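GH18 chiitnase (Pseudoalteromonas aurantia, PDB 6K7Z) probably cleaves internal glycosidic bonds in chitin, acting as an endochitinase of glycoside hydrolase family 18. Local coordinates at residues Ile74-Gly79 / Asp98-Phe103; Ile5-Ser10 / Gly111-Tyr116; Ala29-Ser34 / Phe39-Ser44; Ser136-Leu141 / Ile152-Gln157. One frame throughout, in Å; residues are numbered along the deposited sequence.

Contact 1. Residues Ile74-Gly79 / Asp98-Phe103; sequences ISFGGG and DSLASF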
# COMPACT_ATOMS: atom_id res chain seq x y z
N ILE A 74 0.95 -0.97 -9.51
CA ILE A 74 1.45 -2.30 -9.20
C ILE A 74 2.02 -2.26 -7.79
O ILE A 74 2.77 -1.34 -7.44
CB ILE A 74 2.48 -2.78 -10.24
CG1 ILE A 74 2.88 -4.23 -9.97
CG2 ILE A 74 3.72 -1.85 -10.32
CD1 ILE A 74 1.74 -5.23 -10.17
N SER A 75 1.61 -3.21 -6.96
CA SER A 75 2.14 -3.30 -5.61
C SER A 75 3.33 -4.24 -5.62
O SER A 75 3.20 -5.42 -6.00
CB SER A 75 1.09 -3.77 -4.61
OG SER A 75 1.60 -3.68 -3.30
N PHE A 76 4.48 -3.73 -5.20
CA PHE A 76 5.72 -4.49 -5.15
C PHE A 76 5.97 -4.93 -3.72
O PHE A 76 5.97 -4.11 -2.79
CB PHE A 76 6.89 -3.64 -5.63
CG PHE A 76 8.22 -4.30 -5.41
CD1 PHE A 76 8.56 -5.43 -6.13
CD2 PHE A 76 9.10 -3.79 -4.47
CE1 PHE A 76 9.78 -6.05 -5.91
CE2 PHE A 76 10.33 -4.40 -4.26
CZ PHE A 76 10.67 -5.53 -4.98
N GLY A 77 6.20 -6.23 -3.54
CA GLY A 77 6.49 -6.74 -2.22
C GLY A 77 5.42 -7.69 -1.71
O GLY A 77 5.20 -8.75 -2.30
N GLY A 78 4.75 -7.33 -0.62
CA GLY A 78 3.80 -8.22 -0.01
C GLY A 78 4.44 -9.03 1.11
O GLY A 78 5.66 -9.06 1.29
N GLY A 79 3.59 -9.65 1.89
CA GLY A 79 4.03 -10.36 3.06
C GLY A 79 4.88 -11.60 2.90
O GLY A 79 5.52 -12.01 3.82
N ASP A 98 14.83 0.67 -11.91
CA ASP A 98 14.66 0.65 -13.36
C ASP A 98 13.71 -0.47 -13.77
O ASP A 98 12.86 -0.27 -14.65
CB ASP A 98 16.01 0.48 -14.05
CG ASP A 98 15.85 0.20 -15.54
OD1 ASP A 98 15.59 1.16 -16.29
OD2 ASP A 98 15.98 -0.98 -15.94
N SER A 99 13.84 -1.64 -13.15
CA SER A 99 12.91 -2.73 -13.45
C SER A 99 11.47 -2.35 -13.10
O SER A 99 10.54 -2.61 -13.87
CB SER A 99 13.32 -3.99 -12.69
OG SER A 99 14.63 -4.39 -13.07
N LEU A 100 11.27 -1.74 -11.93
CA LEU A 100 9.92 -1.35 -11.53
C LEU A 100 9.36 -0.27 -12.46
O LEU A 100 8.21 -0.36 -12.91
CB LEU A 100 9.92 -0.86 -10.08
CG LEU A 100 10.08 -1.89 -8.96
CD1 LEU A 100 10.23 -1.17 -7.62
CD2 LEU A 100 8.89 -2.83 -8.89
N ALA A 101 10.15 0.78 -12.72
CA ALA A 101 9.70 1.85 -13.60
C ALA A 101 9.36 1.32 -14.98
O ALA A 101 8.34 1.70 -15.57
CB ALA A 101 10.77 2.94 -13.69
N SER A 102 10.19 0.42 -15.51
CA SER A 102 9.88 -0.19 -16.80
C SER A 102 8.58 -0.97 -16.74
O SER A 102 7.74 -0.86 -17.65
CB SER A 102 11.03 -1.10 -17.23
OG SER A 102 12.18 -0.32 -17.50
N PHE A 103 8.36 -1.74 -15.67
CA PHE A 103 7.11 -2.48 -15.58
C PHE A 103 5.92 -1.54 -15.58
O PHE A 103 4.92 -1.80 -16.26
CB PHE A 103 7.08 -3.34 -14.32
CG PHE A 103 5.86 -4.22 -14.24
CD1 PHE A 103 4.68 -3.76 -13.65
CD2 PHE A 103 5.89 -5.51 -14.75
CE1 PHE A 103 3.54 -4.57 -13.60
CE2 PHE A 103 4.76 -6.32 -14.69
CZ PHE A 103 3.59 -5.84 -14.11
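Ile74 and Phe76 of the strand pack against Phe103 and Leu100 of the helix. The contact is entirely apolar, with no hydrogen bond across it. At the tight centre, Leu100 sends its two methyl groups to Phe76. Leu100 CD2 sits by Phe76 CD1 at 3.8 Å and lies as near to CG of that ring. The other methyl, Leu100 CD1, stands over one face of the ring, about 4.2 Å above the plane and offset toward the rim. Phe76 reaches the helix because its CG lies anti to the backbone N (chi1 172°). In both pairs the side chains cross at about a right angle. Ile74 CG1 comes to 3.7 Å from Phe103 CE1, and Ile74 CD1 is 3.9 Å from the same ring atom. The other branch, Ile74 CG2, meets Phe103 CD1 at 4.0 Å. Both branches of the isoleucine therefore hold one side of the phenylalanine.

The outer side of the helix is different. Asp98 is exposed and Ser102 partly so. There Ser102 OG donates to Asp98 O at 2.9 Å. Ser102 N also binds this carbonyl, from the opposite face of its plane, so two donors from one residue grip a single oxygen.

The strand belongs to the parallel sheet of the barrel, and helix 93-106 lies on its outside. Leu31 of strand 25-33 touches Ile74, Leu100 and Phe103. Leu41 and Leu43 of strand 41-43 close the same core on one side, while Leu141 of helix 130-144 packs on Leu100.

Contact 2. Residues Ile5-Ser10 / Gly111-Tyr116; sequences ITYYNS and GVDIDY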
# COMPACT_ATOMS: atom_id res chain seq x y z
N ILE A 5 -8.94 3.41 -1.47
CA ILE A 5 -7.90 2.58 -2.04
C ILE A 5 -8.20 1.12 -1.72
O ILE A 5 -8.67 0.81 -0.61
CB ILE A 5 -6.52 3.00 -1.50
CG1 ILE A 5 -6.30 4.49 -1.80
CG2 ILE A 5 -5.39 2.15 -2.11
CD1 ILE A 5 -4.97 5.00 -1.44
N THR A 6 -7.96 0.23 -2.67
CA THR A 6 -8.11 -1.19 -2.39
C THR A 6 -6.97 -1.94 -3.04
O THR A 6 -6.38 -1.49 -4.02
CB THR A 6 -9.47 -1.74 -2.87
OG1 THR A 6 -9.60 -3.11 -2.46
CG2 THR A 6 -9.62 -1.63 -4.39
N TYR A 7 -6.65 -3.11 -2.47
CA TYR A 7 -5.74 -4.06 -3.08
C TYR A 7 -6.50 -5.15 -3.82
O TYR A 7 -7.50 -5.67 -3.32
CB TYR A 7 -4.83 -4.72 -2.04
CG TYR A 7 -3.74 -3.82 -1.53
CD1 TYR A 7 -4.02 -2.89 -0.53
CD2 TYR A 7 -2.46 -3.89 -2.04
CE1 TYR A 7 -3.04 -2.04 -0.06
CE2 TYR A 7 -1.46 -3.05 -1.57
CZ TYR A 7 -1.77 -2.13 -0.58
OH TYR A 7 -0.81 -1.28 -0.10
N TYR A 8 -6.02 -5.51 -5.00
CA TYR A 8 -6.60 -6.60 -5.77
C TYR A 8 -5.57 -7.73 -5.83
O TYR A 8 -4.57 -7.63 -6.53
CB TYR A 8 -6.99 -6.13 -7.17
CG TYR A 8 -7.77 -7.16 -7.96
CD1 TYR A 8 -9.13 -7.29 -7.79
CD2 TYR A 8 -7.14 -7.99 -8.88
CE1 TYR A 8 -9.87 -8.21 -8.50
CE2 TYR A 8 -7.88 -8.94 -9.60
CZ TYR A 8 -9.25 -9.03 -9.39
OH TYR A 8 -10.03 -9.95 -10.10
N ASN A 9 -5.84 -8.80 -5.08
CA ASN A 9 -5.01 -10.00 -5.11
C ASN A 9 -5.87 -11.19 -5.51
O ASN A 9 -5.67 -11.74 -6.60
CB ASN A 9 -4.33 -10.21 -3.75
CG ASN A 9 -3.34 -11.37 -3.75
OD1 ASN A 9 -3.52 -12.35 -3.03
ND2 ASN A 9 -2.27 -11.27 -4.54
N SER A 10 -6.83 -11.61 -4.68
CA SER A 10 -7.78 -12.64 -5.06
C SER A 10 -8.64 -12.16 -6.23
O SER A 10 -9.03 -10.99 -6.30
CB SER A 10 -8.68 -13.01 -3.88
OG SER A 10 -9.87 -13.62 -4.35
N GLY A 111 1.76 3.97 -11.47
CA GLY A 111 2.79 4.05 -10.46
C GLY A 111 2.91 2.76 -9.67
O GLY A 111 2.48 1.69 -10.12
N VAL A 112 3.51 2.88 -8.49
CA VAL A 112 3.94 1.73 -7.69
C VAL A 112 3.50 1.94 -6.26
O VAL A 112 3.62 3.04 -5.71
CB VAL A 112 5.46 1.52 -7.73
CG1 VAL A 112 5.85 0.29 -6.90
CG2 VAL A 112 5.95 1.35 -9.13
N ASP A 113 3.02 0.87 -5.64
CA ASP A 113 2.83 0.78 -4.20
C ASP A 113 3.92 -0.12 -3.65
O ASP A 113 4.10 -1.24 -4.13
CB ASP A 113 1.44 0.21 -3.89
CG ASP A 113 1.20 0.02 -2.41
OD1 ASP A 113 1.13 1.03 -1.66
OD2 ASP A 113 1.03 -1.15 -1.98
N ILE A 114 4.67 0.37 -2.67
CA ILE A 114 5.78 -0.38 -2.10
C ILE A 114 5.24 -1.01 -0.82
O ILE A 114 5.17 -0.36 0.22
CB ILE A 114 7.00 0.51 -1.84
CG1 ILE A 114 7.55 1.00 -3.19
CG2 ILE A 114 8.06 -0.25 -1.05
CD1 ILE A 114 8.51 2.14 -3.05
N ASP A 115 4.84 -2.27 -0.92
CA ASP A 115 4.26 -2.98 0.22
C ASP A 115 5.37 -3.75 0.92
O ASP A 115 5.53 -4.97 0.76
CB ASP A 115 3.13 -3.88 -0.24
CG ASP A 115 2.38 -4.54 0.91
OD1 ASP A 115 2.75 -4.32 2.09
OD2 ASP A 115 1.40 -5.27 0.65
N TYR A 116 6.15 -3.02 1.71
CA TYR A 116 7.36 -3.53 2.34
C TYR A 116 7.05 -3.95 3.78
O TYR A 116 6.60 -3.13 4.58
CB TYR A 116 8.44 -2.45 2.31
CG TYR A 116 9.74 -2.78 2.99
CD1 TYR A 116 10.76 -3.40 2.29
CD2 TYR A 116 9.96 -2.45 4.33
CE1 TYR A 116 11.96 -3.69 2.90
CE2 TYR A 116 11.17 -2.74 4.95
CZ TYR A 116 12.17 -3.36 4.22
OH TYR A 116 13.39 -3.65 4.81
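Tyr7 and Asp113 meet through a single hydrogen bond across the inside of the barrel. Tyr7 OH donates to Asp113 OD2 at 2.6 Å. The hydroxyl arrives on the syn side of that oxygen, 33° out of the carboxylate plane. The ring and the carboxylate are strongly turned against each other, with their planes 67° apart. Asp113 CG lies anti to its own backbone N (chi1 177°), which carries the carboxylate out toward the tyrosine.

Further hydrogen bonds hold Asp113 from its own side of the barrel. Asp113 OD2 also binds Ser75 OG, and Asp113 OD1 binds Ser153 OG. Both oxygens of this buried carboxylate are thus engaged, and its rotation is well fixed.

The remaining contacts are non-bonded. Asp113 OD2 lies near the plane of the Tyr7 ring at its edge, 3.2 Å from Tyr7 CE2. Asp115 is a looser neighbour, with OD2 4.2 Å from Tyr7 CE2. Asn27 and Asn185 touch the Tyr7 side chain, and Ala155 also packs on it.

Strands 3-8 and 111-115 are not neighbours in the sheet, so the side chains meet across the barrel interior. Asp113 and Asp115 are the second and third aspartates of the DxxDxDxE signature of family 18. In this family the closing glutamate of the signature serves as the catalytic acid. The arrangement is typical of the active-site floor of a GH18 TIM barrel.

Contact 3. Residues Ala29-Ser34 / Phe39-Ser44; sequences AFLSSS and FNLVLS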
# COMPACT_ATOMS: atom_id res chain seq x y z
N ALA A 29 -1.90 -6.55 -6.71
CA ALA A 29 -0.98 -7.30 -5.85
C ALA A 29 -0.75 -8.73 -6.38
O ALA A 29 -1.72 -9.46 -6.54
CB ALA A 29 -1.54 -7.36 -4.43
N PHE A 30 0.49 -9.17 -6.62
CA PHE A 30 1.74 -8.47 -6.35
C PHE A 30 2.75 -8.69 -7.47
O PHE A 30 2.65 -9.62 -8.27
CB PHE A 30 2.41 -8.96 -5.05
CG PHE A 30 1.69 -8.59 -3.80
CD1 PHE A 30 1.76 -7.30 -3.30
CD2 PHE A 30 0.97 -9.54 -3.09
CE1 PHE A 30 1.10 -6.96 -2.11
CE2 PHE A 30 0.31 -9.21 -1.91
CZ PHE A 30 0.39 -7.92 -1.42
N LEU A 31 3.75 -7.84 -7.46
CA LEU A 31 5.00 -8.07 -8.17
C LEU A 31 6.07 -8.25 -7.11
O LEU A 31 6.11 -7.47 -6.15
CB LEU A 31 5.32 -6.89 -9.09
CG LEU A 31 6.54 -6.95 -10.00
CD1 LEU A 31 6.35 -8.01 -11.08
CD2 LEU A 31 6.78 -5.58 -10.61
N SER A 32 6.91 -9.28 -7.23
CA SER A 32 7.89 -9.52 -6.18
C SER A 32 9.09 -10.26 -6.74
O SER A 32 9.13 -10.65 -7.90
CB SER A 32 7.26 -10.28 -4.99
OG SER A 32 6.83 -11.58 -5.34
N SER A 33 10.10 -10.45 -5.89
CA SER A 33 11.31 -11.15 -6.30
C SER A 33 11.03 -12.63 -6.53
O SER A 33 10.27 -13.25 -5.79
CB SER A 33 12.40 -11.00 -5.24
OG SER A 33 12.91 -9.68 -5.19
N SER A 34 11.66 -13.19 -7.55
CA SER A 34 11.68 -14.65 -7.67
C SER A 34 12.62 -15.23 -6.62
O SER A 34 13.56 -14.57 -6.18
CB SER A 34 12.13 -15.09 -9.06
OG SER A 34 13.53 -14.98 -9.20
N PHE A 39 16.53 -10.01 -8.48
CA PHE A 39 16.32 -8.90 -9.40
C PHE A 39 15.38 -9.26 -10.54
O PHE A 39 14.98 -8.36 -11.29
CB PHE A 39 17.65 -8.40 -9.95
CG PHE A 39 18.47 -7.68 -8.93
CD1 PHE A 39 18.29 -6.32 -8.71
CD2 PHE A 39 19.40 -8.36 -8.16
CE1 PHE A 39 19.03 -5.64 -7.75
CE2 PHE A 39 20.16 -7.69 -7.19
CZ PHE A 39 19.97 -6.33 -6.99
N ASN A 40 15.02 -10.53 -10.69
CA ASN A 40 13.97 -10.94 -11.61
C ASN A 40 12.64 -10.85 -10.87
O ASN A 40 12.41 -11.59 -9.91
CB ASN A 40 14.21 -12.36 -12.12
CG ASN A 40 15.45 -12.47 -12.99
OD1 ASN A 40 15.96 -11.47 -13.49
ND2 ASN A 40 15.94 -13.70 -13.16
N LEU A 41 11.77 -9.96 -11.32
CA LEU A 41 10.50 -9.70 -10.64
C LEU A 41 9.39 -10.51 -11.30
O LEU A 41 9.26 -10.51 -12.53
CB LEU A 41 10.17 -8.20 -10.67
CG LEU A 41 11.30 -7.30 -10.17
CD1 LEU A 41 10.85 -5.84 -10.06
CD2 LEU A 41 11.84 -7.80 -8.84
N VAL A 42 8.57 -11.18 -10.48
CA VAL A 42 7.51 -12.04 -11.00
C VAL A 42 6.17 -11.63 -10.41
O VAL A 42 6.09 -11.18 -9.26
CB VAL A 42 7.77 -13.54 -10.72
CG1 VAL A 42 9.04 -14.02 -11.44
CG2 VAL A 42 7.87 -13.79 -9.22
N LEU A 43 5.12 -11.81 -11.21
CA LEU A 43 3.76 -11.51 -10.81
C LEU A 43 3.13 -12.70 -10.10
O LEU A 43 3.43 -13.86 -10.39
CB LEU A 43 2.90 -11.14 -12.02
CG LEU A 43 3.23 -9.82 -12.71
CD1 LEU A 43 2.58 -9.78 -14.10
CD2 LEU A 43 2.75 -8.66 -11.86
N SER A 44 2.24 -12.39 -9.15
CA SER A 44 1.43 -13.38 -8.47
C SER A 44 0.04 -12.79 -8.27
O SER A 44 -0.16 -11.58 -8.33
CB SER A 44 2.03 -13.78 -7.11
OG SER A 44 2.18 -12.64 -6.28
O HOH W 1 4.71 -11.93 -7.07
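Ser32 OG and Ser44 OG grip one water between the two strands of a beta hairpin, at 2.8 and 2.7 Å respectively. The same water donates to Val42 O at 2.7 Å and weakly to Phe30 O. It bridges both strands on the face that carries Ser32 and Val42.

The hairpin joins strand 25-33 of the barrel to the short strand 41-43, which runs back at 149° to it. Ser32 and Val42 form a hydrogen-bonded antiparallel pair. Val42 N donates to Ser32 O at 2.7 Å, and Ser32 N returns a bond to Val42 O. Phe30 and Ser44 exchange a similar pair of backbone bonds. The peptide bond leading into Phe30 is cis.

The other face is apolar. Leu31 CG lies anti to the backbone N (chi1 -176°), which brings the branched end over the partner strand. Leu31 CD1 touches Leu43 CD2 at 3.7 Å and Leu41 CB at 3.8 Å. This leucine also faces the core beneath helix 93-106, to which it connects the hairpin. An alanine here lacks the methyl lying against Leu41 and Leu43, and would probably open a gap between the hairpin and the helix.

Near the turn, Ser34 OG bonds to Asn37 O and Ser33 OG to Pro38 O. The last rung is Ser34 N to Asn40 O, 2.9 Å long, with a C=O...N angle of 175°.

Contact 4. Residues Ser136-Leu141 / Ile152-Gln157; sequences SLTQEL and ISHAPQ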
# COMPACT_ATOMS: atom_id res chain seq x y z
N SER A 136 16.57 5.03 -0.53
CA SER A 136 17.21 4.99 -1.85
C SER A 136 16.24 4.51 -2.93
O SER A 136 16.21 5.07 -4.03
CB SER A 136 18.44 4.09 -1.80
OG SER A 136 19.00 3.96 -3.11
N LEU A 137 15.48 3.45 -2.65
CA LEU A 137 14.52 2.98 -3.64
C LEU A 137 13.51 4.07 -3.99
O LEU A 137 13.20 4.28 -5.17
CB LEU A 137 13.79 1.73 -3.13
CG LEU A 137 12.73 1.19 -4.08
CD1 LEU A 137 13.34 0.77 -5.41
CD2 LEU A 137 11.94 0.04 -3.44
N THR A 138 13.00 4.80 -2.99
CA THR A 138 12.05 5.86 -3.29
C THR A 138 12.68 6.93 -4.18
O THR A 138 12.07 7.35 -5.17
CB THR A 138 11.51 6.47 -2.00
OG1 THR A 138 10.75 5.49 -1.28
CG2 THR A 138 10.60 7.65 -2.31
N GLN A 139 13.91 7.34 -3.87
CA GLN A 139 14.56 8.38 -4.66
C GLN A 139 14.76 7.93 -6.10
O GLN A 139 14.47 8.68 -7.04
CB GLN A 139 15.90 8.76 -4.02
CG GLN A 139 15.77 9.60 -2.76
CD GLN A 139 17.09 9.78 -2.04
OE1 GLN A 139 18.01 8.98 -2.19
NE2 GLN A 139 17.18 10.84 -1.23
N GLU A 140 15.25 6.71 -6.29
CA GLU A 140 15.53 6.22 -7.64
C GLU A 140 14.25 6.01 -8.42
O GLU A 140 14.20 6.25 -9.63
CB GLU A 140 16.33 4.93 -7.57
CG GLU A 140 17.67 5.08 -6.87
CD GLU A 140 18.67 5.81 -7.73
OE1 GLU A 140 18.35 6.13 -8.90
OE2 GLU A 140 19.79 6.05 -7.24
N LEU A 141 13.20 5.56 -7.75
CA LEU A 141 11.92 5.36 -8.42
C LEU A 141 11.31 6.70 -8.82
O LEU A 141 10.80 6.85 -9.94
CB LEU A 141 10.99 4.58 -7.49
CG LEU A 141 9.90 3.64 -8.00
CD1 LEU A 141 10.39 2.77 -9.14
CD2 LEU A 141 9.44 2.78 -6.83
N ILE A 152 3.76 7.09 -6.15
CA ILE A 152 4.56 6.17 -5.35
C ILE A 152 3.95 6.17 -3.96
O ILE A 152 3.99 7.19 -3.27
CB ILE A 152 6.05 6.56 -5.29
CG1 ILE A 152 6.66 6.56 -6.69
CG2 ILE A 152 6.81 5.57 -4.40
CD1 ILE A 152 8.13 7.00 -6.70
N SER A 153 3.36 5.05 -3.57
CA SER A 153 2.89 4.87 -2.21
C SER A 153 3.72 3.79 -1.53
O SER A 153 4.44 3.04 -2.18
CB SER A 153 1.40 4.52 -2.19
OG SER A 153 1.13 3.32 -2.89
N HIS A 154 3.65 3.77 -0.20
CA HIS A 154 4.16 2.69 0.64
C HIS A 154 3.02 2.19 1.51
O HIS A 154 2.02 2.89 1.69
CB HIS A 154 5.32 3.13 1.55
CG HIS A 154 6.56 3.52 0.83
ND1 HIS A 154 7.76 2.88 1.03
CD2 HIS A 154 6.81 4.51 -0.07
CE1 HIS A 154 8.70 3.45 0.28
NE2 HIS A 154 8.14 4.43 -0.40
N ALA A 155 3.18 1.01 2.10
CA ALA A 155 2.12 0.39 2.91
C ALA A 155 2.66 -0.06 4.26
O ALA A 155 2.68 -1.26 4.58
CB ALA A 155 1.47 -0.78 2.17
N PRO A 156 3.10 0.88 5.10
CA PRO A 156 3.71 0.51 6.38
C PRO A 156 2.70 0.02 7.40
O PRO A 156 1.51 0.32 7.35
CB PRO A 156 4.36 1.81 6.84
CG PRO A 156 3.49 2.87 6.25
CD PRO A 156 3.09 2.34 4.91
N GLN A 157 3.21 -0.74 8.33
CA GLN A 157 2.47 -1.13 9.51
C GLN A 157 2.72 -0.14 10.64
O GLN A 157 3.73 0.58 10.63
CB GLN A 157 2.87 -2.54 9.92
CG GLN A 157 2.48 -3.55 8.85
CD GLN A 157 3.20 -4.86 9.00
OE1 GLN A 157 2.98 -5.61 9.96
NE2 GLN A 157 4.08 -5.16 8.05
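Ile152 lays its CD1 methyl against Leu141 on the inner side of the helix. Ile152 CD1 is 3.8 Å from Leu141 CB and 4.0 Å from Leu141 CG. The two side chains meet at a slant. Ile152 CG1 lies anti to the carbonyl carbon (chi1 -61°), and from there the extended chain carries CD1 to the helix. Leu141 also packs on Ile114 of strand 111-115.

One polar link stands beside this apolar patch. His154 NE2 donates to Thr138 OG1 at 3.0 Å. The hydroxyl oxygen lies in the plane of the imidazole, at its edge. The bond is bent, with an angle of 130° at the hydrogen. Thr138 OG1 is held more strongly by Leu134 O, one turn earlier in the helix. The other ring nitrogen, His154 ND1, is hydrogen-bonded to Tyr170 OH. A valine in place of Thr138 would probably leave His154 NE2 without its mate and the imidazole held mainly by Tyr170.

The contact lies within the beta-alpha-beta unit of strand 111-115, helix 130-144 and strand 151-154. The helix runs at 163° to the strand that follows it, as expected for a crossover in a TIM barrel. Both nitrogens of the buried imidazole have partners. Donation from NE2 is consistent with a proton there, and in the neutral ring ND1 would then probably accept from the tyrosine.

In the fold
From the N terminus, strand 3-8 opens contact 2, which closes the longest loop of the four only at strand 111-115. Contacts 3 and 1 are nested inside it, one after the other. Contact 3 closes the short hairpin on strand 25-33. Contact 1 then ties strand 71-77 to helix 93-106. Contact 4 follows in series and joins helix 130-144 to strand 151-154. No loops cross. Contacts 1 and 3 share the packing outside the barrel wall, and contacts 1 and 4 touch between helices 93-106 and 130-144. Contact 2 spans the interior and reaches contacts 1 and 4 through Ser75 and Ser153. Contacts 3 and 4 do not touch.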